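Local coordinates for protein insecticidal Delta-Endotoxin Cry8Ea1 (Bacillus Thuringiensis, PDB 3EB7) that is toxic to insect larvae, probably by forming pores in the gut-cell membrane as other three-domain Cry toxins do, at residues A[38-43]-A[140-145]; A[79-84]-A[109-114]; A[511-516]-A[547-552]. All blocks are in the same frame, centred on the assembly; numbering follows the deposited sequence.

Contact 1: residues A[38-43]-A[140-145]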
ATOM      1  N   ASP A  38     -19.859  -1.454 -10.863  1.00 29.08           N
ATOM      2  CA  ASP A  38     -19.397  -2.227 -12.013  1.00 29.71           C
ATOM      3  C   ASP A  38     -18.340  -3.251 -11.674  1.00 28.35           C
ATOM      4  O   ASP A  38     -18.343  -4.338 -12.256  1.00 28.65           O
ATOM      5  CB  ASP A  38     -18.820  -1.331 -13.103  1.00 30.62           C
ATOM      6  CG  ASP A  38     -19.863  -0.849 -14.074  1.00 36.20           C
ATOM      7  OD1 ASP A  38     -19.436  -0.381 -15.163  1.00 44.41           O
ATOM      8  OD2 ASP A  38     -21.091  -0.921 -13.768  1.00 40.02           O
ATOM      9  N   VAL A  39     -17.423  -2.889 -10.774  1.00 26.11           N
ATOM     10  CA  VAL A  39     -16.306  -3.748 -10.424  1.00 24.24           C
ATOM     11  C   VAL A  39     -16.813  -4.857  -9.485  1.00 24.19           C
ATOM     12  O   VAL A  39     -16.544  -6.048  -9.713  1.00 24.42           O
ATOM     13  CB  VAL A  39     -15.136  -2.926  -9.815  1.00 24.72           C
ATOM     14  CG1 VAL A  39     -13.939  -3.828  -9.387  1.00 23.58           C
ATOM     15  CG2 VAL A  39     -14.665  -1.883 -10.803  1.00 24.45           C
ATOM     16  N   LEU A  40     -17.594  -4.479  -8.473  1.00 23.20           N
ATOM     17  CA  LEU A  40     -18.021  -5.418  -7.443  1.00 22.24           C
ATOM     18  C   LEU A  40     -19.228  -6.278  -7.820  1.00 22.49           C
ATOM     19  O   LEU A  40     -19.404  -7.378  -7.317  1.00 21.68           O
ATOM     20  CB  LEU A  40     -18.213  -4.685  -6.101  1.00 22.68           C
ATOM     21  CG  LEU A  40     -16.909  -4.177  -5.440  1.00 21.80           C
ATOM     22  CD1 LEU A  40     -17.187  -3.266  -4.256  1.00 19.93           C
ATOM     23  CD2 LEU A  40     -16.012  -5.339  -5.022  1.00 20.95           C
ATOM     24  N   TRP A  41     -20.050  -5.780  -8.729  1.00 23.73           N
ATOM     25  CA  TRP A  41     -21.198  -6.547  -9.203  1.00 25.20           C
ATOM     26  C   TRP A  41     -21.235  -6.514 -10.730  1.00 26.68           C
ATOM     27  O   TRP A  41     -22.063  -5.810 -11.314  1.00 27.30           O
ATOM     28  CB  TRP A  41     -22.501  -6.041  -8.573  1.00 23.87           C
ATOM     29  CG  TRP A  41     -22.560  -6.310  -7.098  1.00 24.75           C
ATOM     30  CD1 TRP A  41     -22.873  -7.505  -6.479  1.00 24.09           C
ATOM     31  CD2 TRP A  41     -22.251  -5.389  -6.044  1.00 22.89           C
ATOM     32  NE1 TRP A  41     -22.786  -7.366  -5.115  1.00 22.28           N
ATOM     33  CE2 TRP A  41     -22.412  -6.083  -4.822  1.00 22.93           C
ATOM     34  CE3 TRP A  41     -21.879  -4.035  -6.013  1.00 23.37           C
ATOM     35  CZ2 TRP A  41     -22.222  -5.457  -3.569  1.00 24.26           C
ATOM     36  CZ3 TRP A  41     -21.679  -3.421  -4.780  1.00 23.44           C
ATOM     37  CH2 TRP A  41     -21.861  -4.132  -3.569  1.00 22.99           C
ATOM     38  N   PRO A  42     -20.315  -7.264 -11.378  1.00 28.54           N
ATOM     39  CA  PRO A  42     -20.306  -7.297 -12.842  1.00 29.37           C
ATOM     40  C   PRO A  42     -21.461  -8.120 -13.446  1.00 30.81           C
ATOM     41  O   PRO A  42     -21.757  -7.974 -14.643  1.00 31.13           O
ATOM     42  CB  PRO A  42     -18.944  -7.902 -13.190  1.00 29.75           C
ATOM     43  CG  PRO A  42     -18.240  -8.206 -11.845  1.00 29.45           C
ATOM     44  CD  PRO A  42     -19.269  -8.136 -10.786  1.00 28.63           C
ATOM     45  N   GLY A  43     -22.146  -8.924 -12.629  1.00 31.33           N
ATOM     46  CA  GLY A  43     -23.284  -9.722 -13.105  1.00 31.73           C
ATOM     47  C   GLY A  43     -22.909 -11.095 -13.658  1.00 32.38           C
ATOM     48  O   GLY A  43     -21.815 -11.280 -14.187  1.00 32.19           O
ATOM     49  N   ALA A 140     -16.546  -3.582   4.401  1.00 19.38           N
ATOM     50  CA  ALA A 140     -16.291  -2.517   5.380  1.00 19.57           C
ATOM     51  C   ALA A 140     -16.103  -1.212   4.631  1.00 19.86           C
ATOM     52  O   ALA A 140     -16.762  -0.209   4.947  1.00 19.76           O
ATOM     53  CB  ALA A 140     -15.031  -2.835   6.229  1.00 18.88           C
ATOM     54  N   ASN A 141     -15.219  -1.240   3.620  1.00 19.79           N
ATOM     55  CA  ASN A 141     -14.948  -0.067   2.775  1.00 20.26           C
ATOM     56  C   ASN A 141     -16.251   0.566   2.257  1.00 20.52           C
ATOM     57  O   ASN A 141     -16.497   1.760   2.430  1.00 21.70           O
ATOM     58  CB  ASN A 141     -13.995  -0.446   1.629  1.00 19.46           C
ATOM     59  CG  ASN A 141     -13.722   0.712   0.666  1.00 21.39           C
ATOM     60  OD1 ASN A 141     -13.999   0.622  -0.541  1.00 25.84           O
ATOM     61  ND2 ASN A 141     -13.159   1.782   1.175  1.00 18.51           N
ATOM     62  N   LEU A 142     -17.086  -0.248   1.615  1.00 20.86           N
ATOM     63  CA  LEU A 142     -18.365   0.211   1.103  1.00 20.60           C
ATOM     64  C   LEU A 142     -19.241   0.876   2.166  1.00 20.88           C
ATOM     65  O   LEU A 142     -19.840   1.945   1.908  1.00 20.04           O
ATOM     66  CB  LEU A 142     -19.116  -0.939   0.433  1.00 20.06           C
ATOM     67  CG  LEU A 142     -18.588  -1.381  -0.929  1.00 20.90           C
ATOM     68  CD1 LEU A 142     -19.386  -2.611  -1.422  1.00 20.78           C
ATOM     69  CD2 LEU A 142     -18.585  -0.233  -1.985  1.00 15.68           C
ATOM     70  N   HIS A 143     -19.295   0.243   3.350  1.00 20.58           N
ATOM     71  CA  HIS A 143     -20.118   0.723   4.461  1.00 20.40           C
ATOM     72  C   HIS A 143     -19.685   2.095   4.958  1.00 21.31           C
ATOM     73  O   HIS A 143     -20.529   2.959   5.170  1.00 23.41           O
ATOM     74  CB  HIS A 143     -20.160  -0.294   5.620  1.00 19.91           C
ATOM     75  CG  HIS A 143     -21.213   0.017   6.640  1.00 19.71           C
ATOM     76  ND1 HIS A 143     -21.166  -0.446   7.936  1.00 16.08           N
ATOM     77  CD2 HIS A 143     -22.331   0.788   6.553  1.00 19.87           C
ATOM     78  CE1 HIS A 143     -22.222  -0.002   8.591  1.00 19.40           C
ATOM     79  NE2 HIS A 143     -22.942   0.753   7.775  1.00 19.33           N
ATOM     80  N   LEU A 144     -18.383   2.323   5.102  1.00 21.02           N
ATOM     81  CA  LEU A 144     -17.859   3.630   5.483  1.00 20.47           C
ATOM     82  C   LEU A 144     -18.017   4.719   4.415  1.00 21.76           C
ATOM     83  O   LEU A 144     -18.127   5.925   4.750  1.00 21.69           O
ATOM     84  CB  LEU A 144     -16.370   3.505   5.839  1.00 20.77           C
ATOM     85  CG  LEU A 144     -15.984   2.537   6.964  1.00 18.97           C
ATOM     86  CD1 LEU A 144     -14.463   2.463   7.130  1.00 16.18           C
ATOM     87  CD2 LEU A 144     -16.676   2.946   8.283  1.00 16.08           C
ATOM     88  N   LEU A 145     -17.996   4.345   3.133  1.00 21.58           N
ATOM     89  CA  LEU A 145     -18.264   5.330   2.095  1.00 21.99           C
ATOM     90  C   LEU A 145     -19.736   5.758   2.098  1.00 23.17           C
ATOM     91  O   LEU A 145     -20.066   6.907   1.721  1.00 23.58           O
ATOM     92  CB  LEU A 145     -17.947   4.745   0.741  1.00 22.43           C
ATOM     93  CG  LEU A 145     -16.497   4.618   0.301  1.00 23.24           C
ATOM     94  CD1 LEU A 145     -16.443   3.563  -0.798  1.00 21.97           C
ATOM     95  CD2 LEU A 145     -15.997   6.010  -0.198  1.00 20.87           C
TER

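Contact 2: residues A[79-84]-A[109-114]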
ATOM      1  N   GLY A  79     -25.829  -5.976  -3.531  1.00 28.38           N
ATOM      2  CA  GLY A  79     -25.585  -5.490  -4.864  1.00 28.16           C
ATOM      3  C   GLY A  79     -26.828  -5.004  -5.556  1.00 28.22           C
ATOM      4  O   GLY A  79     -26.808  -3.945  -6.166  1.00 28.37           O
ATOM      5  N   ASN A  80     -27.908  -5.778  -5.469  1.00 27.97           N
ATOM      6  CA  ASN A  80     -29.195  -5.374  -6.026  1.00 28.78           C
ATOM      7  C   ASN A  80     -29.671  -4.078  -5.392  1.00 28.61           C
ATOM      8  O   ASN A  80     -30.178  -3.201  -6.075  1.00 28.77           O
ATOM      9  CB  ASN A  80     -30.260  -6.483  -5.853  1.00 28.76           C
ATOM     10  CG  ASN A  80     -29.910  -7.767  -6.621  1.00 31.92           C
ATOM     11  OD1 ASN A  80     -29.377  -7.730  -7.748  1.00 31.87           O
ATOM     12  ND2 ASN A  80     -30.202  -8.911  -6.008  1.00 31.96           N
ATOM     13  N   ASN A  81     -29.508  -3.974  -4.073  1.00 28.47           N
ATOM     14  CA  ASN A  81     -29.874  -2.767  -3.337  1.00 28.20           C
ATOM     15  C   ASN A  81     -28.980  -1.559  -3.619  1.00 27.90           C
ATOM     16  O   ASN A  81     -29.431  -0.421  -3.512  1.00 27.76           O
ATOM     17  CB  ASN A  81     -29.943  -3.074  -1.841  1.00 28.47           C
ATOM     18  CG  ASN A  81     -31.225  -3.789  -1.460  1.00 29.22           C
ATOM     19  OD1 ASN A  81     -32.310  -3.212  -1.527  1.00 33.43           O
ATOM     20  ND2 ASN A  81     -31.113  -5.042  -1.079  1.00 26.85           N
ATOM     21  N   TYR A  82     -27.722  -1.818  -3.971  1.00 27.52           N
ATOM     22  CA  TYR A  82     -26.815  -0.783  -4.443  1.00 28.08           C
ATOM     23  C   TYR A  82     -27.180  -0.193  -5.807  1.00 28.68           C
ATOM     24  O   TYR A  82     -26.966   0.994  -6.013  1.00 28.36           O
ATOM     25  CB  TYR A  82     -25.382  -1.293  -4.467  1.00 27.34           C
ATOM     26  CG  TYR A  82     -24.561  -0.796  -3.297  1.00 28.04           C
ATOM     27  CD1 TYR A  82     -24.249  -1.644  -2.219  1.00 25.31           C
ATOM     28  CD2 TYR A  82     -24.093   0.539  -3.268  1.00 27.12           C
ATOM     29  CE1 TYR A  82     -23.492  -1.173  -1.139  1.00 24.23           C
ATOM     30  CE2 TYR A  82     -23.342   1.012  -2.225  1.00 25.86           C
ATOM     31  CZ  TYR A  82     -23.046   0.155  -1.160  1.00 26.89           C
ATOM     32  OH  TYR A  82     -22.303   0.641  -0.128  1.00 28.75           O
ATOM     33  N   GLN A  83     -27.708  -1.010  -6.732  1.00 29.53           N
ATOM     34  CA  GLN A  83     -28.195  -0.501  -8.038  1.00 31.73           C
ATOM     35  C   GLN A  83     -29.328   0.507  -7.844  1.00 31.55           C
ATOM     36  O   GLN A  83     -29.329   1.566  -8.452  1.00 32.48           O
ATOM     37  CB  GLN A  83     -28.674  -1.623  -8.960  1.00 32.00           C
ATOM     38  CG  GLN A  83     -27.792  -2.849  -8.901  1.00 36.01           C
ATOM     39  CD  GLN A  83     -27.214  -3.221 -10.243  1.00 41.37           C
ATOM     40  OE1 GLN A  83     -26.375  -2.487 -10.808  1.00 42.91           O
ATOM     41  NE2 GLN A  83     -27.640  -4.380 -10.767  1.00 41.93           N
ATOM     42  N   LEU A  84     -30.258   0.159  -6.966  1.00 31.25           N
ATOM     43  CA  LEU A  84     -31.397   0.987  -6.628  1.00 31.15           C
ATOM     44  C   LEU A  84     -30.987   2.292  -5.929  1.00 31.37           C
ATOM     45  O   LEU A  84     -31.585   3.337  -6.167  1.00 30.58           O
ATOM     46  CB  LEU A  84     -32.378   0.198  -5.760  1.00 30.34           C
ATOM     47  CG  LEU A  84     -32.862  -1.146  -6.303  1.00 28.86           C
ATOM     48  CD1 LEU A  84     -33.605  -1.897  -5.226  1.00 26.99           C
ATOM     49  CD2 LEU A  84     -33.751  -0.976  -7.540  1.00 31.83           C
ATOM     50  N   PHE A 109     -30.699   4.502   1.093  1.00 30.30           N
ATOM     51  CA  PHE A 109     -29.516   4.679   1.895  1.00 30.09           C
ATOM     52  C   PHE A 109     -29.711   3.991   3.240  1.00 29.56           C
ATOM     53  O   PHE A 109     -28.798   3.327   3.737  1.00 28.75           O
ATOM     54  CB  PHE A 109     -29.240   6.194   2.092  1.00 30.64           C
ATOM     55  CG  PHE A 109     -28.359   6.494   3.278  1.00 33.33           C
ATOM     56  CD1 PHE A 109     -26.974   6.625   3.122  1.00 35.22           C
ATOM     57  CD2 PHE A 109     -28.916   6.608   4.574  1.00 33.61           C
ATOM     58  CE1 PHE A 109     -26.154   6.852   4.242  1.00 34.88           C
ATOM     59  CE2 PHE A 109     -28.122   6.834   5.677  1.00 32.54           C
ATOM     60  CZ  PHE A 109     -26.728   6.948   5.518  1.00 33.87           C
ATOM     61  N   GLU A 110     -30.899   4.152   3.818  1.00 28.96           N
ATOM     62  CA  GLU A 110     -31.214   3.563   5.116  1.00 29.35           C
ATOM     63  C   GLU A 110     -31.343   2.069   4.993  1.00 27.96           C
ATOM     64  O   GLU A 110     -31.002   1.339   5.906  1.00 26.88           O
ATOM     65  CB  GLU A 110     -32.512   4.135   5.679  1.00 28.94           C
ATOM     66  CG  GLU A 110     -32.455   5.617   6.106  1.00 31.61           C
ATOM     67  CD  GLU A 110     -33.858   6.189   6.439  1.00 33.42           C
ATOM     68  OE1 GLU A 110     -34.816   5.399   6.615  1.00 36.91           O
ATOM     69  OE2 GLU A 110     -34.007   7.430   6.522  1.00 38.83           O
ATOM     70  N   ILE A 111     -31.834   1.609   3.851  1.00 28.23           N
ATOM     71  CA  ILE A 111     -31.881   0.162   3.581  1.00 28.80           C
ATOM     72  C   ILE A 111     -30.467  -0.406   3.484  1.00 28.12           C
ATOM     73  O   ILE A 111     -30.198  -1.480   4.008  1.00 28.40           O
ATOM     74  CB  ILE A 111     -32.727  -0.188   2.304  1.00 29.42           C
ATOM     75  CG1 ILE A 111     -34.240  -0.093   2.615  1.00 29.52           C
ATOM     76  CG2 ILE A 111     -32.312  -1.557   1.705  1.00 29.31           C
ATOM     77  CD1 ILE A 111     -35.111   0.183   1.403  1.00 28.82           C
ATOM     78  N   LEU A 112     -29.552   0.308   2.833  1.00 27.54           N
ATOM     79  CA  LEU A 112     -28.164  -0.177   2.753  1.00 26.79           C
ATOM     80  C   LEU A 112     -27.517  -0.237   4.118  1.00 26.09           C
ATOM     81  O   LEU A 112     -26.971  -1.265   4.501  1.00 25.75           O
ATOM     82  CB  LEU A 112     -27.317   0.625   1.764  1.00 26.68           C
ATOM     83  CG  LEU A 112     -27.615   0.221   0.325  1.00 27.58           C
ATOM     84  CD1 LEU A 112     -27.007   1.226  -0.595  1.00 26.95           C
ATOM     85  CD2 LEU A 112     -27.131  -1.234   0.011  1.00 26.76           C
ATOM     86  N   ASP A 113     -27.641   0.845   4.874  1.00 26.17           N
ATOM     87  CA  ASP A 113     -26.994   0.947   6.181  1.00 25.54           C
ATOM     88  C   ASP A 113     -27.507  -0.197   7.062  1.00 24.92           C
ATOM     89  O   ASP A 113     -26.755  -0.927   7.707  1.00 23.80           O
ATOM     90  CB  ASP A 113     -27.248   2.341   6.782  1.00 25.52           C
ATOM     91  CG  ASP A 113     -26.719   2.480   8.199  1.00 26.54           C
ATOM     92  OD1 ASP A 113     -27.488   2.832   9.105  1.00 28.46           O
ATOM     93  OD2 ASP A 113     -25.532   2.211   8.428  1.00 30.70           O
ATOM     94  N   SER A 114     -28.801  -0.395   7.025  1.00 25.42           N
ATOM     95  CA  SER A 114     -29.418  -1.457   7.806  1.00 26.67           C
ATOM     96  C   SER A 114     -28.902  -2.852   7.439  1.00 26.17           C
ATOM     97  O   SER A 114     -28.679  -3.669   8.315  1.00 26.35           O
ATOM     98  CB  SER A 114     -30.938  -1.376   7.693  1.00 26.59           C
ATOM     99  OG  SER A 114     -31.487  -2.674   7.699  1.00 29.67           O
TER

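Contact 3: residues A[511-516]-A[547-552]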
ATOM      1  N   PHE A 511       4.692  15.506  25.144  1.00 22.35           N
ATOM      2  CA  PHE A 511       5.947  15.959  24.537  1.00 22.04           C
ATOM      3  C   PHE A 511       5.775  17.320  23.887  1.00 23.07           C
ATOM      4  O   PHE A 511       4.676  17.722  23.502  1.00 22.97           O
ATOM      5  CB  PHE A 511       6.469  14.953  23.465  1.00 22.07           C
ATOM      6  CG  PHE A 511       5.503  14.712  22.335  1.00 22.86           C
ATOM      7  CD1 PHE A 511       5.687  15.318  21.101  1.00 24.23           C
ATOM      8  CD2 PHE A 511       4.350  13.916  22.524  1.00 22.64           C
ATOM      9  CE1 PHE A 511       4.738  15.122  20.063  1.00 22.86           C
ATOM     10  CE2 PHE A 511       3.436  13.718  21.510  1.00 20.82           C
ATOM     11  CZ  PHE A 511       3.631  14.336  20.281  1.00 21.99           C
ATOM     12  N   ASP A 512       6.894  18.020  23.758  1.00 23.73           N
ATOM     13  CA  ASP A 512       6.999  19.239  22.989  1.00 25.11           C
ATOM     14  C   ASP A 512       7.249  18.918  21.478  1.00 24.78           C
ATOM     15  O   ASP A 512       8.094  18.106  21.144  1.00 24.50           O
ATOM     16  CB  ASP A 512       8.163  20.068  23.566  1.00 25.31           C
ATOM     17  CG  ASP A 512       7.801  20.791  24.886  1.00 29.81           C
ATOM     18  OD1 ASP A 512       6.624  20.741  25.328  1.00 34.16           O
ATOM     19  OD2 ASP A 512       8.702  21.457  25.470  1.00 32.10           O
ATOM     20  N   LEU A 513       6.510  19.555  20.580  1.00 24.70           N
ATOM     21  CA  LEU A 513       6.704  19.349  19.160  1.00 25.16           C
ATOM     22  C   LEU A 513       6.851  20.691  18.477  1.00 25.43           C
ATOM     23  O   LEU A 513       6.085  21.588  18.726  1.00 25.66           O
ATOM     24  CB  LEU A 513       5.531  18.569  18.526  1.00 24.75           C
ATOM     25  CG  LEU A 513       5.689  18.184  17.035  1.00 23.68           C
ATOM     26  CD1 LEU A 513       4.944  16.892  16.716  1.00 23.01           C
ATOM     27  CD2 LEU A 513       5.278  19.322  16.065  1.00 23.13           C
ATOM     28  N   ASP A 514       7.847  20.836  17.619  1.00 25.68           N
ATOM     29  CA  ASP A 514       7.773  21.920  16.666  1.00 26.34           C
ATOM     30  C   ASP A 514       8.098  21.552  15.219  1.00 25.68           C
ATOM     31  O   ASP A 514       8.745  20.532  14.920  1.00 25.21           O
ATOM     32  CB  ASP A 514       8.605  23.084  17.110  1.00 27.73           C
ATOM     33  CG  ASP A 514       9.918  22.663  17.579  1.00 31.36           C
ATOM     34  OD1 ASP A 514      10.621  22.028  16.759  1.00 36.43           O
ATOM     35  OD2 ASP A 514      10.242  22.948  18.758  1.00 35.44           O
ATOM     36  N   VAL A 515       7.590  22.416  14.358  1.00 24.85           N
ATOM     37  CA  VAL A 515       7.705  22.337  12.921  1.00 24.32           C
ATOM     38  C   VAL A 515       8.709  23.396  12.491  1.00 24.19           C
ATOM     39  O   VAL A 515       8.520  24.575  12.765  1.00 23.59           O
ATOM     40  CB  VAL A 515       6.335  22.652  12.292  1.00 24.11           C
ATOM     41  CG1 VAL A 515       6.372  22.465  10.771  1.00 22.71           C
ATOM     42  CG2 VAL A 515       5.270  21.762  12.942  1.00 22.91           C
ATOM     43  N   VAL A 516       9.797  22.953  11.876  1.00 24.38           N
ATOM     44  CA  VAL A 516      10.827  23.837  11.365  1.00 24.43           C
ATOM     45  C   VAL A 516      10.668  23.914   9.816  1.00 25.19           C
ATOM     46  O   VAL A 516      10.729  22.904   9.073  1.00 25.11           O
ATOM     47  CB  VAL A 516      12.234  23.331  11.821  1.00 24.78           C
ATOM     48  CG1 VAL A 516      13.359  24.219  11.334  1.00 22.65           C
ATOM     49  CG2 VAL A 516      12.293  23.155  13.354  1.00 23.96           C
ATOM     50  N   ALA A 547      -1.629  16.207  16.203  1.00 23.89           N
ATOM     51  CA  ALA A 547      -1.058  17.421  16.737  1.00 23.73           C
ATOM     52  C   ALA A 547      -1.362  18.504  15.706  1.00 23.93           C
ATOM     53  O   ALA A 547      -0.744  18.536  14.637  1.00 23.62           O
ATOM     54  CB  ALA A 547       0.437  17.265  16.939  1.00 23.54           C
ATOM     55  N   SER A 548      -2.320  19.379  16.035  1.00 23.26           N
ATOM     56  CA  SER A 548      -2.855  20.361  15.107  1.00 22.99           C
ATOM     57  C   SER A 548      -2.577  21.803  15.575  1.00 23.87           C
ATOM     58  O   SER A 548      -2.781  22.158  16.737  1.00 23.81           O
ATOM     59  CB  SER A 548      -4.355  20.122  14.896  1.00 22.53           C
ATOM     60  OG  SER A 548      -4.904  21.008  13.928  1.00 23.33           O
ATOM     61  N   PHE A 549      -2.079  22.612  14.643  1.00 24.55           N
ATOM     62  CA  PHE A 549      -1.806  24.010  14.847  1.00 24.74           C
ATOM     63  C   PHE A 549      -2.749  24.803  13.953  1.00 25.40           C
ATOM     64  O   PHE A 549      -2.992  24.401  12.809  1.00 25.14           O
ATOM     65  CB  PHE A 549      -0.392  24.351  14.403  1.00 24.27           C
ATOM     66  CG  PHE A 549       0.686  23.615  15.141  1.00 24.93           C
ATOM     67  CD1 PHE A 549       1.323  22.516  14.546  1.00 20.27           C
ATOM     68  CD2 PHE A 549       1.103  24.039  16.424  1.00 23.82           C
ATOM     69  CE1 PHE A 549       2.345  21.835  15.206  1.00 20.03           C
ATOM     70  CE2 PHE A 549       2.144  23.351  17.105  1.00 24.10           C
ATOM     71  CZ  PHE A 549       2.766  22.245  16.486  1.00 22.38           C
ATOM     72  N   SER A 550      -3.204  25.948  14.468  1.00 25.73           N
ATOM     73  CA  SER A 550      -4.048  26.887  13.748  1.00 27.42           C
ATOM     74  C   SER A 550      -3.247  28.056  13.190  1.00 27.59           C
ATOM     75  O   SER A 550      -3.633  28.628  12.186  1.00 27.93           O
ATOM     76  CB  SER A 550      -5.187  27.409  14.646  1.00 27.56           C
ATOM     77  OG  SER A 550      -4.671  27.967  15.855  1.00 31.25           O
ATOM     78  N   THR A 551      -2.140  28.398  13.842  1.00 27.69           N
ATOM     79  CA  THR A 551      -1.206  29.436  13.363  1.00 27.76           C
ATOM     80  C   THR A 551      -0.565  29.051  12.006  1.00 27.32           C
ATOM     81  O   THR A 551       0.242  28.130  11.944  1.00 26.47           O
ATOM     82  CB  THR A 551      -0.090  29.705  14.439  1.00 27.69           C
ATOM     83  OG1 THR A 551      -0.710  30.062  15.677  1.00 29.22           O
ATOM     84  CG2 THR A 551       0.887  30.815  14.025  1.00 27.93           C
ATOM     85  N   PRO A 552      -0.918  29.770  10.917  1.00 27.66           N
ATOM     86  CA  PRO A 552      -0.392  29.392   9.617  1.00 27.54           C
ATOM     87  C   PRO A 552       1.026  29.933   9.379  1.00 28.17           C
ATOM     88  O   PRO A 552       1.635  30.532  10.287  1.00 28.80           O
ATOM     89  CB  PRO A 552      -1.384  30.017   8.656  1.00 27.42           C
ATOM     90  CG  PRO A 552      -1.781  31.301   9.345  1.00 29.21           C
ATOM     91  CD  PRO A 552      -1.790  30.961  10.836  1.00 27.95           C
TER

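Contact 1: residues A[38-43]-A[140-145]
Trp41 NE1 hydrogen-bonds to the backbone O of Leu75, on helix 65-93, and with the indole held at that end, its six-membered ring comes up against Leu142. Trp41 CH2 lies 3.6 Å from Leu142 CD1; the methyl approaches the ring obliquely. The same CD1 also meets Leu40 tip to tip, 3.6 Å from Leu40 CD1, while Leu142 CD2 stands slightly farther from that Leu40 methyl at 4.0 Å. Leu142 thus puts one branch into the notch between two consecutive residues. This is the helical bundle of a three-domain Cry toxin, and helix 133-153, which carries Leu142, fits the central helix that the others surround. Helix 26-40 ends here: Trp41 is the first residue to leave helical geometry, before the chain turns through Pro42 and Gly43 toward helix 47-59. Leu40 keeps its CG beside the backbone N (chi1 -69°), which sends CD1 across to Leu142, and its CB sits 3.7 Å above one face of the Trp41 indole, offset toward the rim. Trp48, from helix 47-59, packs on both Leu40 and Leu142 and also meets the Trp41 ring, whereas Leu13 of helix 2-20 touches Leu40.

Contact 2: residues A[79-84]-A[109-114]
Two neighbouring helices of the toxin's helical bundle, 65-93 and 99-119, form an antiparallel hairpin, and Tyr82 meets Leu112 across it. The segment axes pass 9.7 Å apart at a crossing angle of -157°, and the CA atoms of Asn81 and Leu112 come within 6.8 Å. Leu112 carries most of the contact. It reaches across at about a right angle to the tyrosine side chain and sets both of its methyls on the ring. Leu112 CD1 makes a CH-pi contact, 3.9 Å from the centroid of the Tyr82 ring and only 7° off the ring normal, so it sits squarely over the middle of the face. The other branch, Leu112 CD2, lies toward one side of the ring, 3.7 Å from Tyr82 CD1, and also rests against Asn81 CB at 3.8 Å. The chi1 of Tyr82, -102°, is well away from a staggered value, which suggests that the ring has been swung to suit its surroundings. Those include Tyr33 and Ile37 of helix 26-40, Leu142 of helix 133-153 and the Trp41 indole, which meets the Tyr82 ring. Leu112 also packs on Leu78 and Tyr85 of helix 65-93 and on Leu146 of helix 133-153, which joins the hairpin to the next helix of the bundle. Toward the more open side, Asn81 gives its ND2 to the backbone O of Gly77, one turn back on its own helix. That bond fixes the amide with its oxygen toward the other helix. There it meets no polar group of segment 109-114: the Ile111 methyl, CG2, crosses in at about a right angle and lies 3.6 Å from Asn81 OD1.

Contact 3: residues A[511-516]-A[547-552]
Apolar contact comes first: the Phe549 ring leans on two side chains of strand 511-517, Leu513 and Val515. Leu513 CD2 sits at the ring edge, in its plane, 3.9 Å from Phe549 CZ. Val515 runs past the ring in the opposite direction and brings CG2 to 3.7 Å from Phe549 CE1, at an oblique approach. Leu513 has CG anti to the backbone N (chi1 -175°), and its two branches divide between two aromatics: CD1 meets the edge of Phe511 in plane, CD2 that of Phe549. Ala547 points the same way as Phe549, two residues on, and its CA is 8.4 Å from that of Leu513. That spacing is too wide for strand pairing. Strands 511-517 and 545-548 belong to different sheets of the C-terminal beta-sandwich domain of the Cry toxin, and Phe549, just past the end of strand 545-548, packs between them. Aromatic neighbours extend this core: Phe527 of strand 520-527 meets Phe549 with the ring planes nearly perpendicular, and Tyr505 stands edge-to-face with Phe511. Polar bonds lie to the outside. Arg500 NH1 hydrogen-bonds to both Ser548 OG and the backbone O of Phe549, which holds the chain where it leaves the strand, and Asp512 forms a salt bridge with Arg526 while its OD2 hydrogen-bonds to Asn568 ND2.

Contacts 1 and 2 lie in the same N-terminal helical bundle, their centres 11 Å apart, and contact 2 is nested along the chain inside the loop that contact 1 closes. They touch directly: His143 NE2 is 3.0 Å from Asp113 OD2, a probable hydrogen bond between helices 133-153 and 99-119, which follow each other in the chain. Asp113 also forms a salt bridge with Arg170 of helix 161-191. Contact 3 comes later in sequence, in the C-terminal beta-sandwich, its centre 38 Å from contact 1 and 43 Å from contact 2. The nearest atoms of contacts 1 and 3 are about 21 Å apart, consistent with separately packed cores in the sandwich and the helical, probably pore-forming, part.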